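Local atomic coordinates of cell wall binding protein cwp8 (Peptoclostridium difficile, PDB entry 5J6Q), a protein that probably attaches to the bacterial cell wall through three CWB2 modules, as a protein associated with the S-layer of the cell surface. Residues Q55-N58 / K59-L63; L341-K344 / D345-P348; E552-K556 / S557-V561. All blocks are in the same frame, centred on the assembly; numbering follows the deposited sequence.

Contact 1 of 3, residues Q55-N58 / K59-L63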
ATOM      1  N   GLN A  55     -23.889  16.397  25.824  1.00 30.05           N
ATOM      2  CA  GLN A  55     -23.406  15.133  26.450  1.00 30.89           C
ATOM      3  C   GLN A  55     -22.737  14.327  25.280  1.00 35.25           C
ATOM      4  O   GLN A  55     -21.832  13.586  25.530  1.00 35.82           O
ATOM      5  CB  GLN A  55     -24.620  14.369  27.007  1.00 29.25           C
ATOM      6  CG  GLN A  55     -24.232  12.919  27.576  1.00 31.71           C
ATOM      7  CD  GLN A  55     -25.495  12.275  28.028  1.00 30.35           C
ATOM      8  OE1 GLN A  55     -26.433  11.898  27.219  1.00 33.14           O
ATOM      9  NE2 GLN A  55     -25.722  12.379  29.268  1.00 34.38           N
ATOM     10  N   LEU A  56     -23.144  14.560  23.967  1.00 30.83           N
ATOM     11  CA  LEU A  56     -22.561  13.768  22.868  1.00 39.93           C
ATOM     12  C   LEU A  56     -21.107  14.169  22.814  1.00 45.61           C
ATOM     13  O   LEU A  56     -20.147  13.351  22.947  1.00 38.27           O
ATOM     14  CB  LEU A  56     -23.305  14.012  21.492  1.00 40.91           C
ATOM     15  CG  LEU A  56     -22.586  13.338  20.246  1.00 39.84           C
ATOM     16  CD1 LEU A  56     -22.302  11.834  20.520  1.00 40.41           C
ATOM     17  CD2 LEU A  56     -23.434  13.338  19.008  1.00 37.82           C
ATOM     18  N   GLN A  57     -20.949  15.524  22.641  1.00 47.28           N
ATOM     19  CA  GLN A  57     -19.650  16.181  22.666  1.00 46.27           C
ATOM     20  C   GLN A  57     -18.750  15.700  23.829  1.00 43.63           C
ATOM     21  O   GLN A  57     -17.561  15.391  23.599  1.00 41.42           O
ATOM     22  CB  GLN A  57     -19.832  17.694  22.871  1.00 48.17           C
ATOM     23  CG  GLN A  57     -18.530  18.459  22.764  1.00 54.50           C
ATOM     24  CD  GLN A  57     -18.592  19.364  21.544  1.00 66.09           C
ATOM     25  OE1 GLN A  57     -17.946  19.103  20.527  1.00 69.20           O
ATOM     26  NE2 GLN A  57     -19.379  20.464  21.619  1.00 70.19           N
ATOM     27  N   ASN A  58     -19.277  15.690  25.085  1.00 38.27           N
ATOM     28  CA  ASN A  58     -18.424  15.271  26.191  1.00 37.50           C
ATOM     29  C   ASN A  58     -18.032  13.778  26.050  1.00 39.83           C
ATOM     30  O   ASN A  58     -16.964  13.415  26.548  1.00 44.53           O
ATOM     31  CB  ASN A  58     -19.124  15.426  27.586  1.00 36.99           C
ATOM     32  CG  ASN A  58     -19.388  16.897  28.004  1.00 40.39           C
ATOM     33  OD1 ASN A  58     -20.329  17.157  28.777  1.00 44.66           O
ATOM     34  ND2 ASN A  58     -18.601  17.852  27.603  1.00 29.30           N
ATOM     35  N   LYS A  59     -18.914  12.915  25.528  1.00 35.94           N
ATOM     36  CA  LYS A  59     -18.583  11.493  25.441  1.00 42.75           C
ATOM     37  C   LYS A  59     -17.531  11.324  24.392  1.00 43.40           C
ATOM     38  O   LYS A  59     -16.548  10.610  24.621  1.00 43.26           O
ATOM     39  CB  LYS A  59     -19.868  10.647  25.166  1.00 45.42           C
ATOM     40  CG  LYS A  59     -20.726  10.525  26.512  1.00 42.62           C
ATOM     41  CD  LYS A  59     -21.928   9.520  26.386  1.00 34.66           C
ATOM     42  CE  LYS A  59     -22.718   9.534  27.700  1.00 33.77           C
ATOM     43  NZ  LYS A  59     -23.905   8.657  27.590  1.00 37.36           N
ATOM     44  N   ILE A  60     -17.693  12.009  23.257  1.00 41.48           N
ATOM     45  CA  ILE A  60     -16.694  11.959  22.212  1.00 40.92           C
ATOM     46  C   ILE A  60     -15.332  12.443  22.731  1.00 46.00           C
ATOM     47  O   ILE A  60     -14.299  11.833  22.384  1.00 48.99           O
ATOM     48  CB  ILE A  60     -17.158  12.827  21.000  1.00 43.77           C
ATOM     49  CG1 ILE A  60     -18.260  12.112  20.170  1.00 37.09           C
ATOM     50  CG2 ILE A  60     -15.940  13.126  20.110  1.00 45.10           C
ATOM     51  CD1 ILE A  60     -18.897  13.104  19.115  1.00 37.47           C
ATOM     52  N   ASN A  61     -15.306  13.520  23.571  1.00 46.54           N
ATOM     53  CA  ASN A  61     -14.037  14.068  24.087  1.00 41.65           C
ATOM     54  C   ASN A  61     -13.420  13.218  25.139  1.00 46.06           C
ATOM     55  O   ASN A  61     -12.209  13.266  25.310  1.00 49.51           O
ATOM     56  CB  ASN A  61     -14.234  15.432  24.656  1.00 47.08           C
ATOM     57  CG  ASN A  61     -14.462  16.442  23.540  1.00 51.65           C
ATOM     58  OD1 ASN A  61     -14.776  17.603  23.830  1.00 50.56           O
ATOM     59  ND2 ASN A  61     -14.337  16.069  22.268  1.00 47.53           N
ATOM     60  N   SER A  62     -14.194  12.392  25.813  1.00 45.74           N
ATOM     61  CA  SER A  62     -13.573  11.603  26.889  1.00 44.28           C
ATOM     62  C   SER A  62     -12.973  10.282  26.304  1.00 48.49           C
ATOM     63  O   SER A  62     -12.416   9.442  27.023  1.00 53.39           O
ATOM     64  CB  SER A  62     -14.642  11.281  27.909  1.00 48.34           C
ATOM     65  OG  SER A  62     -15.455  10.258  27.350  1.00 56.12           O
ATOM     66  N   LEU A  63     -13.076  10.123  24.997  1.00 51.82           N
ATOM     67  CA  LEU A  63     -12.541   8.917  24.372  1.00 54.92           C
ATOM     68  C   LEU A  63     -10.979   8.878  24.377  1.00 50.17           C
ATOM     69  O   LEU A  63     -10.350   9.828  23.882  1.00 42.72           O
ATOM     70  CB  LEU A  63     -13.016   8.870  22.930  1.00 52.14           C
ATOM     71  CG  LEU A  63     -14.419   8.465  22.741  1.00 49.65           C
ATOM     72  CD1 LEU A  63     -14.686   8.543  21.217  1.00 44.65           C
ATOM     73  CD2 LEU A  63     -14.681   7.004  23.304  1.00 44.31           C
TER
HETATM   74  O   HOH W   1     -26.005   9.368  25.948  1.00 40.49           O
HETATM   75  O   HOH W   2     -15.932  18.218  25.944  1.00 62.84           O

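Contact 2 of 3, residues L341-K344 / D345-P348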
ATOM      1  N   LEU A 341      27.164   8.471  -2.201  1.00 40.91           N
ATOM      2  CA  LEU A 341      27.502   9.359  -3.288  1.00 39.27           C
ATOM      3  C   LEU A 341      27.643  10.799  -2.821  1.00 48.40           C
ATOM      4  O   LEU A 341      26.855  11.233  -1.980  1.00 50.76           O
ATOM      5  CB  LEU A 341      26.322   9.306  -4.307  1.00 38.79           C
ATOM      6  CG  LEU A 341      25.883   7.890  -4.807  1.00 39.94           C
ATOM      7  CD1 LEU A 341      24.541   7.971  -5.596  1.00 40.96           C
ATOM      8  CD2 LEU A 341      26.911   7.298  -5.666  1.00 36.41           C
ATOM      9  N   SER A 342      28.572  11.568  -3.456  1.00 53.57           N
ATOM     10  CA  SER A 342      28.735  12.960  -3.107  1.00 61.95           C
ATOM     11  C   SER A 342      28.652  13.858  -4.329  1.00 63.01           C
ATOM     12  O   SER A 342      28.933  13.417  -5.442  1.00 61.24           O
ATOM     13  CB  SER A 342      30.113  13.189  -2.485  1.00 65.14           C
ATOM     14  OG  SER A 342      30.149  14.425  -1.796  1.00 64.26           O
ATOM     15  N   LYS A 343      28.227  15.103  -4.121  1.00 63.12           N
ATOM     16  CA  LYS A 343      28.338  16.021  -5.227  1.00 66.12           C
ATOM     17  C   LYS A 343      29.867  16.368  -5.217  1.00 67.59           C
ATOM     18  O   LYS A 343      30.571  16.070  -4.246  1.00 64.67           O
ATOM     19  CB  LYS A 343      27.453  17.239  -4.974  1.00 67.29           C
ATOM     20  CG  LYS A 343      26.152  17.215  -5.778  1.00 68.61           C
ATOM     21  CD  LYS A 343      24.931  17.227  -4.884  1.00 68.02           C
ATOM     22  CE  LYS A 343      23.659  17.430  -5.701  1.00 59.81           C
ATOM     23  NZ  LYS A 343      22.580  18.000  -4.853  1.00 58.65           N
ATOM     24  N   LYS A 344      30.376  16.944  -6.268  1.00 71.28           N
ATOM     25  CA  LYS A 344      31.773  17.340  -6.307  1.00 74.34           C
ATOM     26  C   LYS A 344      31.980  18.451  -5.285  1.00 74.30           C
ATOM     27  O   LYS A 344      32.920  18.404  -4.512  1.00 71.52           O
ATOM     28  CB  LYS A 344      32.164  17.879  -7.704  1.00 82.00           C
ATOM     29  CG  LYS A 344      33.545  18.542  -7.701  1.00 94.47           C
ATOM     30  CD  LYS A 344      33.916  19.132  -9.057  1.00106.76           C
ATOM     31  CE  LYS A 344      35.281  19.781  -8.990  1.00114.79           C
ATOM     32  NZ  LYS A 344      35.672  20.406 -10.285  1.00120.56           N
ATOM     33  N   ASP A 345      31.083  19.450  -5.277  1.00 73.55           N
ATOM     34  CA  ASP A 345      31.248  20.580  -4.362  1.00 75.75           C
ATOM     35  C   ASP A 345      30.470  20.493  -3.068  1.00 77.88           C
ATOM     36  O   ASP A 345      30.396  21.501  -2.376  1.00 80.65           O
ATOM     37  CB  ASP A 345      30.877  21.883  -5.077  1.00 80.11           C
ATOM     38  CG  ASP A 345      31.869  22.257  -6.153  1.00 83.06           C
ATOM     39  OD1 ASP A 345      33.019  21.770  -6.097  1.00 84.17           O
ATOM     40  OD2 ASP A 345      31.495  23.022  -7.058  1.00 89.60           O
ATOM     41  N   SER A 346      29.873  19.326  -2.723  1.00 77.55           N
ATOM     42  CA  SER A 346      29.178  19.218  -1.435  1.00 74.86           C
ATOM     43  C   SER A 346      28.730  17.797  -1.098  1.00 74.25           C
ATOM     44  O   SER A 346      28.792  16.888  -1.920  1.00 74.67           O
ATOM     45  CB  SER A 346      27.970  20.141  -1.384  1.00 68.24           C
ATOM     46  OG  SER A 346      27.114  19.915  -2.481  1.00 70.15           O
ATOM     47  N   LEU A 347      28.275  17.637   0.126  1.00 72.28           N
ATOM     48  CA  LEU A 347      27.784  16.380   0.647  1.00 71.47           C
ATOM     49  C   LEU A 347      26.350  16.649   1.022  1.00 68.24           C
ATOM     50  O   LEU A 347      26.114  17.425   1.953  1.00 66.73           O
ATOM     51  CB  LEU A 347      28.590  15.942   1.883  1.00 72.05           C
ATOM     52  CG  LEU A 347      28.545  14.446   2.177  1.00 77.84           C
ATOM     53  CD1 LEU A 347      29.206  13.674   1.063  1.00 78.92           C
ATOM     54  CD2 LEU A 347      29.263  14.158   3.472  1.00 79.53           C
ATOM     55  N   PRO A 348      25.371  16.043   0.314  1.00 57.19           N
ATOM     56  CA  PRO A 348      23.955  16.267   0.627  1.00 50.50           C
ATOM     57  C   PRO A 348      23.722  15.789   2.097  1.00 49.58           C
ATOM     58  O   PRO A 348      24.447  14.880   2.474  1.00 48.45           O
ATOM     59  CB  PRO A 348      23.228  15.420  -0.443  1.00 52.00           C
ATOM     60  CG  PRO A 348      24.228  15.340  -1.569  1.00 56.92           C
ATOM     61  CD  PRO A 348      25.541  15.123  -0.815  1.00 52.65           C
TER

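Contact 3 of 3, residues E552-K556 / S557-V561. With SO4 (sulfate ion), chain B.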
ATOM      1  N   GLU A 552      13.027  -0.725 -19.544  1.00 35.82           N
ATOM      2  CA  GLU A 552      11.756  -1.065 -20.094  1.00 36.69           C
ATOM      3  C   GLU A 552      11.700  -2.630 -20.064  1.00 46.42           C
ATOM      4  O   GLU A 552      12.287  -3.259 -19.141  1.00 48.77           O
ATOM      5  CB  GLU A 552      11.561  -0.515 -21.526  1.00 46.46           C
ATOM      6  CG  GLU A 552      12.377   0.748 -21.788  1.00 59.78           C
ATOM      7  CD  GLU A 552      11.508   1.910 -22.249  1.00 76.98           C
ATOM      8  OE1 GLU A 552      11.636   2.329 -23.424  1.00 81.34           O
ATOM      9  OE2 GLU A 552      10.710   2.396 -21.430  1.00 79.77           O
ATOM     10  N   GLU A 553      10.998  -3.259 -20.991  1.00 44.63           N
ATOM     11  CA  GLU A 553      10.957  -4.736 -20.939  1.00 47.62           C
ATOM     12  C   GLU A 553      12.295  -5.414 -21.211  1.00 40.43           C
ATOM     13  O   GLU A 553      13.212  -4.900 -21.850  1.00 32.96           O
ATOM     14  CB  GLU A 553       9.855  -5.321 -21.912  1.00 54.78           C
ATOM     15  CG  GLU A 553      10.204  -5.172 -23.403  1.00 65.55           C
ATOM     16  CD  GLU A 553       9.394  -6.137 -24.321  1.00 82.46           C
ATOM     17  OE1 GLU A 553       9.690  -6.183 -25.542  1.00 85.33           O
ATOM     18  OE2 GLU A 553       8.464  -6.858 -23.826  1.00 86.93           O
ATOM     19  N   LEU A 554      12.406  -6.627 -20.671  1.00 39.30           N
ATOM     20  CA  LEU A 554      13.586  -7.481 -20.879  1.00 37.09           C
ATOM     21  C   LEU A 554      13.874  -7.794 -22.280  1.00 36.44           C
ATOM     22  O   LEU A 554      12.968  -7.906 -23.077  1.00 36.60           O
ATOM     23  CB  LEU A 554      13.348  -8.865 -20.281  1.00 38.87           C
ATOM     24  CG  LEU A 554      13.227  -8.950 -18.783  1.00 44.39           C
ATOM     25  CD1 LEU A 554      13.174 -10.446 -18.324  1.00 42.62           C
ATOM     26  CD2 LEU A 554      14.367  -8.318 -18.181  1.00 38.24           C
ATOM     27  N   SER A 555      15.127  -7.918 -22.618  1.00 37.38           N
ATOM     28  CA  SER A 555      15.336  -8.476 -23.916  1.00 32.89           C
ATOM     29  C   SER A 555      14.951  -9.967 -23.893  1.00 33.31           C
ATOM     30  O   SER A 555      14.839 -10.592 -22.800  1.00 31.14           O
ATOM     31  CB  SER A 555      16.811  -8.379 -24.317  1.00 30.81           C
ATOM     32  OG  SER A 555      17.652  -9.308 -23.629  1.00 35.08           O
ATOM     33  N   LYS A 556      14.784 -10.535 -25.108  1.00 34.39           N
ATOM     34  CA  LYS A 556      14.547 -11.940 -25.276  1.00 38.48           C
ATOM     35  C   LYS A 556      15.729 -12.698 -24.721  1.00 37.21           C
ATOM     36  O   LYS A 556      15.507 -13.702 -23.980  1.00 36.44           O
ATOM     37  CB  LYS A 556      14.316 -12.257 -26.796  1.00 42.99           C
ATOM     38  CG  LYS A 556      12.862 -12.003 -27.177  1.00 52.10           C
ATOM     39  CD  LYS A 556      12.475 -12.677 -28.506  1.00 70.97           C
ATOM     40  CE  LYS A 556      13.115 -12.001 -29.705  1.00 84.06           C
ATOM     41  NZ  LYS A 556      12.393 -10.768 -30.130  1.00 94.49           N
ATOM     42  N   SER A 557      16.956 -12.270 -25.038  1.00 31.10           N
ATOM     43  CA  SER A 557      18.166 -12.954 -24.487  1.00 37.53           C
ATOM     44  C   SER A 557      18.119 -13.005 -22.908  1.00 38.59           C
ATOM     45  O   SER A 557      18.440 -14.023 -22.269  1.00 41.84           O
ATOM     46  CB  SER A 557      19.428 -12.240 -24.981  1.00 38.71           C
ATOM     47  OG  SER A 557      19.383 -10.929 -24.401  1.00 47.92           O
ATOM     48  N   GLN A 558      17.627 -11.913 -22.257  1.00 36.43           N
ATOM     49  CA  GLN A 558      17.461 -11.898 -20.805  1.00 26.56           C
ATOM     50  C   GLN A 558      16.342 -12.769 -20.345  1.00 25.58           C
ATOM     51  O   GLN A 558      16.503 -13.528 -19.350  1.00 25.58           O
ATOM     52  CB  GLN A 558      17.197 -10.470 -20.272  1.00 26.92           C
ATOM     53  CG  GLN A 558      18.523  -9.606 -20.305  1.00 31.26           C
ATOM     54  CD  GLN A 558      18.130  -8.086 -20.010  1.00 28.65           C
ATOM     55  OE1 GLN A 558      17.133  -7.626 -20.486  1.00 29.67           O
ATOM     56  NE2 GLN A 558      18.837  -7.373 -19.055  1.00 23.20           N
ATOM     57  N   GLU A 559      15.216 -12.735 -21.062  1.00 24.61           N
ATOM     58  CA  GLU A 559      14.075 -13.546 -20.702  1.00 34.72           C
ATOM     59  C   GLU A 559      14.514 -15.154 -20.668  1.00 32.21           C
ATOM     60  O   GLU A 559      14.183 -15.865 -19.741  1.00 33.97           O
ATOM     61  CB  GLU A 559      12.992 -13.341 -21.759  1.00 32.87           C
ATOM     62  CG  GLU A 559      11.878 -12.371 -21.373  1.00 41.73           C
ATOM     63  CD  GLU A 559      10.755 -12.398 -22.497  1.00 50.27           C
ATOM     64  OE1 GLU A 559      10.465 -13.493 -22.956  1.00 46.28           O
ATOM     65  OE2 GLU A 559      10.208 -11.331 -22.919  1.00 47.60           O
ATOM     66  N   GLU A 560      15.231 -15.616 -21.693  1.00 28.64           N
ATOM     67  CA  GLU A 560      15.684 -16.962 -21.819  1.00 32.14           C
ATOM     68  C   GLU A 560      16.643 -17.357 -20.687  1.00 34.92           C
ATOM     69  O   GLU A 560      16.406 -18.411 -20.138  1.00 36.21           O
ATOM     70  CB  GLU A 560      16.339 -17.154 -23.150  1.00 29.15           C
ATOM     71  CG  GLU A 560      15.237 -17.368 -24.185  1.00 36.93           C
ATOM     72  CD  GLU A 560      15.768 -17.367 -25.680  1.00 35.79           C
ATOM     73  OE1 GLU A 560      16.919 -17.715 -25.929  1.00 36.10           O
ATOM     74  OE2 GLU A 560      15.014 -17.065 -26.561  1.00 46.33           O
ATOM     75  N   VAL A 561      17.696 -16.520 -20.324  1.00 35.21           N
ATOM     76  CA  VAL A 561      18.581 -16.878 -19.238  1.00 36.50           C
ATOM     77  C   VAL A 561      17.930 -16.839 -17.899  1.00 34.29           C
ATOM     78  O   VAL A 561      18.300 -17.683 -16.997  1.00 29.42           O
ATOM     79  CB  VAL A 561      19.920 -16.091 -19.171  1.00 36.15           C
ATOM     80  CG1 VAL A 561      20.560 -16.017 -20.580  1.00 33.46           C
ATOM     81  CG2 VAL A 561      19.708 -14.750 -18.559  1.00 36.43           C
TER
HETATM   82  S   SO4 B 701      16.314  -9.480 -28.362  1.00 65.32           S
HETATM   83  O1  SO4 B 701      16.105 -10.399 -29.598  1.00 64.86           O
HETATM   84  O2  SO4 B 701      14.937  -8.988 -27.860  1.00 60.70           O
HETATM   85  O3  SO4 B 701      17.127  -8.297 -28.793  1.00 67.98           O
HETATM   86  O4  SO4 B 701      17.183 -10.259 -27.286  1.00 58.98           O

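Contact 1 of 3, residues Q55-N58 / K59-L63
Lys-59 lies alongside Gln-55, one helical turn earlier, and both side chains point the same way. From CB onward the lysine first follows backbone: CB sits 3.5 Å from Leu-56 O, and CG is 3.4 Å from Gln-55 O. CG lies beside the lysine's own backbone N (chi1 -76°), and from there the chain runs fully extended. CD moves off the carbonyl, and CE then meets the aliphatic part of the glutamine, 3.7 Å from Gln-55 CG. NZ ends near the amide group but does not bond to it directly. A water lies between the two instead. It accepts from Lys-59 NZ at 2.8 Å and lies 2.9 Å from Gln-55 OE1, one of several acceptors it could serve. That oxygen also accepts from Thr-51 N, which probably helps to fix the amide. The backbone beneath is most of helix 53-61, which packs across strands 41-45 and 68-75 of a mixed sheet and against helix 13-24. Its i to i+4 bonds include a nearly straight one from Ile-60 N to Leu-56 O. The buried face carries Leu-56 and Ile-60. Ile-60 CD1 rests against the CG and CD1 of Leu-56, and the pair faces Val-19 and Ile-16 of helix 13-24. On an outer face Asn-61 OD1 lies 4.0 Å from Gln-57 CG, the two amide planes 27° apart. A second water accepts from Asn-58 ND2, but its 2.5 Å approach to Asn-61 OD1 is doubtfully short. Ser-62 N makes a weak bond to Asn-58 O. Ser-62 OG turns back to Lys-59 O at 3.0 Å, with its chi1 at 75°, and Ser-62 N reaches the same oxygen from the same face of the carbonyl plane.

Contact 2 of 3, residues L341-K344 / D345-P348
Ser-342 and Leu-347 face each other across a beta turn. Ser-342 CB packs 3.7 Å from Leu-347 CD1. Ser-342 OG is 3.1 Å from the same CD1, which is unusually short. The torsions of both residues turn them inward: OG of Ser-342 is anti to its backbone N (chi1 -163°), and CG of Leu-347 is likewise anti (chi1 -157°). The same hydroxyl sits between two carbonyl oxygens. Ser-346 O is 2.8 Å from Ser-342 OG, and Lys-343 O is 3.0 Å from it. Its single proton can serve either, and the choice is not settled. Ser-346 O also accepts a weak bond from Lys-343 N.

These residues lead from strand 339-342, an edge strand of a parallel four-stranded sheet in a CWB2 domain, into helix 349-359, and Pro-348 holds the N-cap position of that helix. Lys-343 to Ser-346 form a type I beta turn, and the chain nearly doubles back. Strand 313-318 lies beside the turn, where Leu-316 touches both Ser-342 and Leu-347. Leu-347 also reaches Leu-385 of helix 379-386.

At the turn's exit, Lys-343 crosses Pro-348 at a slant, touching the ring at CG. Its chain bends at chi2 (120°), which brings CD to 3.9 Å from Pro-348 CG. Phe-295 of helix 294-305 touches both residues. At the outer end of the turn, Lys-344 and Asp-345 run side by side in the same direction. Here the aliphatic chain does the touching, Lys-344 CG lying 3.6 Å from Asp-345 OD1. The ammonium group extends beyond the carboxylate, so the opposite charges do not meet in a salt bridge.

Contact 3 of 3, residues E552-K556 / S557-V561
Ser-555 and Ser-557 both place OG between the backbone N and the carbonyl carbon (chi1 74° and 65°). This turns the two hydroxyls to face each other. Ser-555 OG donates to Ser-557 OG, but at 2.5 Å the distance is too short to be taken as exact. Ser-557 OG is also bonded to Asp-500. Gln-558 sets CG beside its own N (chi1 -74°) and then extends back, past Ser-555 OG. Its OE1 takes Ser-555 N at 2.9 Å, in the carbonyl plane on a lone pair. The amide is held at its other end by Leu-549 and Asn-502, which both accept from NE2.

Ser-555 is the N-cap of helix 556-565 in a CWB2 domain, and the bond from its N to the side chain of the residue three places on is the reciprocal half of a capping box. Ser-555 O accepts from Glu-559 N in the first helical turn.

A sulfate, probably from the crystallisation liquor, sits at the N-terminal end of this helix. Lys-556 N gives a bond to its O2 and Ser-557 N a 3.0 Å bond to its O4. Leu-554, just before the cap, slants across the first turn, with CD1 3.8 Å from Glu-559 CG and CD2 near Gln-558 OE1.

The three contacts follow one another along the chain, and none nests in or crosses another. Contact 1 comes first and lies along helix 53-61, on the mixed sheet that includes strands 41-45 and 68-75. Contact 2 closes the short turn between strand 339-342 and helix 349-359 in the first CWB2 range. Contact 3 makes the corresponding passage from strand 547-549 into helix 556-565 in the third. Contacts 2 and 3 therefore sit at strand-to-helix connections of two different parallel sheets, their centres about 35 Å apart. Contact 1 is remote from both, with its centre about 54 Å from that of contact 2 and 62 Å from that of contact 3.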